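Local coordinates for signal transduction protein TRAP (Staphylococcus aureus, PDB 4AE5) that probably acts as a signal transduction regulator of staphylococcal virulence, promoting agr activation and RNAIII synthesis when phosphorylated, at residues Y126-F129 / K130-D133. Sequence-based numbering, arbitrary orientation.
Sequences YEDF and KQSD
The side chains of Lys130 and Tyr126 cross at a slant, one turn apart on helix 123-131, which packs beside the closed antiparallel beta-barrel and hands over to helix 133-136 with Ser132 as the N-cap. Lys130 CE lies 3.7 Å from Tyr126 CE2. With CG anti to the backbone N (chi1 163°), the lysine chain slants across the CE2 side of the tyrosine and bends at chi3 and chi4. A polar cluster ties the helix to strand 158-164: Lys130 NZ and Tyr126 OH each take one carboxylate oxygen of Glu159, while Lys130 NZ and Glu127 OE2 both bond to Tyr161 OH. On the exposed side, Gln131 lies beside Asp128, both pointing the same way with amide and carboxylate planes 43° apart; Gln131 NE2 makes a weak bond to Glu127 O (3.3 Å). Phe129 is buried, edge-to-face with Phe118 and Phe135 and also against Phe120. The regular bonding pattern is still clear in Lys130 N to Tyr126 O at 2.8 Å, but Ser132 N bonds to Phe129 O, three residues back instead of four. Ser132 OG bonds to Phe135 N and, in the carbonyl plane on a lone pair, to Phe129 O at 2.6 Å.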
loop_
_atom_site.group_PDB
_atom_site.type_symbol
_atom_site.label_atom_id
_atom_site.label_comp_id
_atom_site.label_asym_id
_atom_site.label_seq_id
_atom_site.Cartn_x
_atom_site.Cartn_y
_atom_site.Cartn_z
ATOM N N TYR A 126 11.609 6.212 4.882
ATOM C CA TYR A 126 10.278 5.816 5.412
ATOM C C TYR A 126 10.402 5.694 6.962
ATOM O O TYR A 126 9.555 6.164 7.689
ATOM C CB TYR A 126 9.769 4.529 4.774
ATOM C CG TYR A 126 8.500 4.064 5.501
ATOM C CD1 TYR A 126 7.307 4.798 5.370
ATOM C CD2 TYR A 126 8.560 3.003 6.424
ATOM C CE1 TYR A 126 6.150 4.384 6.042
ATOM C CE2 TYR A 126 7.432 2.602 7.144
ATOM C CZ TYR A 126 6.238 3.290 6.943
ATOM O OH TYR A 126 5.150 2.899 7.652
ATOM N N GLU A 127 11.446 5.054 7.462
ATOM C CA GLU A 127 11.588 4.867 8.910
ATOM C C GLU A 127 11.799 6.168 9.667
ATOM O O GLU A 127 11.299 6.314 10.756
ATOM C CB GLU A 127 12.717 3.857 9.215
ATOM C CG GLU A 127 12.351 2.478 8.723
ATOM C CD GLU A 127 13.224 1.365 9.208
ATOM O OE1 GLU A 127 14.425 1.575 9.420
ATOM O OE2 GLU A 127 12.658 0.251 9.375
ATOM N N ASP A 128 12.457 7.138 9.035
ATOM C CA ASP A 128 12.496 8.506 9.586
ATOM C C ASP A 128 11.100 9.182 9.645
ATOM O O ASP A 128 10.728 9.800 10.625
ATOM C CB ASP A 128 13.499 9.333 8.805
ATOM C CG ASP A 128 14.921 8.847 9.064
ATOM O OD1 ASP A 128 15.055 8.097 10.047
ATOM O OD2 ASP A 128 15.827 9.034 8.260
ATOM N N PHE A 129 10.323 8.989 8.595
ATOM C CA PHE A 129 8.991 9.573 8.544
ATOM C C PHE A 129 8.109 8.893 9.617
ATOM O O PHE A 129 7.290 9.527 10.374
ATOM C CB PHE A 129 8.427 9.392 7.108
ATOM C CG PHE A 129 6.907 9.504 7.014
ATOM C CD1 PHE A 129 6.297 10.680 7.361
ATOM C CD2 PHE A 129 6.116 8.437 6.526
ATOM C CE1 PHE A 129 4.935 10.848 7.289
ATOM C CE2 PHE A 129 4.720 8.606 6.418
ATOM C CZ PHE A 129 4.154 9.809 6.795
ATOM N N LYS A 130 8.294 7.602 9.739
ATOM C CA LYS A 130 7.494 6.849 10.680
ATOM C C LYS A 130 7.654 7.335 12.140
ATOM O O LYS A 130 6.765 7.180 13.018
ATOM C CB LYS A 130 7.849 5.350 10.512
ATOM C CG LYS A 130 7.403 4.492 11.675
ATOM C CD LYS A 130 7.228 3.038 11.254
ATOM C CE LYS A 130 8.437 2.369 10.705
ATOM N NZ LYS A 130 8.441 0.893 11.196
ATOM N N GLN A 131 8.809 7.878 12.451
ATOM C CA GLN A 131 8.970 8.472 13.765
ATOM C C GLN A 131 8.373 9.841 13.964
ATOM O O GLN A 131 8.276 10.304 15.112
ATOM C CB GLN A 131 10.459 8.542 14.114
ATOM C CG GLN A 131 11.192 7.257 13.855
ATOM C CD GLN A 131 12.651 7.446 14.079
ATOM O OE1 GLN A 131 13.045 7.607 15.217
ATOM N NE2 GLN A 131 13.472 7.421 13.011
ATOM N N SER A 132 8.037 10.558 12.910
ATOM C CA SER A 132 7.575 11.924 13.073
ATOM C C SER A 132 6.179 11.891 13.736
ATOM O O SER A 132 5.432 10.879 13.619
ATOM C CB SER A 132 7.400 12.610 11.696
ATOM O OG SER A 132 6.397 11.921 10.902
ATOM N N ASP A 133 5.835 13.009 14.352
ATOM C CA ASP A 133 4.442 13.305 14.747
ATOM C C ASP A 133 3.436 13.129 13.650
ATOM O O ASP A 133 2.392 12.538 13.944
ATOM C CB ASP A 133 4.260 14.732 15.356
ATOM C CG ASP A 133 4.894 14.867 16.720
ATOM O OD1 ASP A 133 5.418 13.870 17.306
ATOM O OD2 ASP A 133 4.890 16.004 17.217
#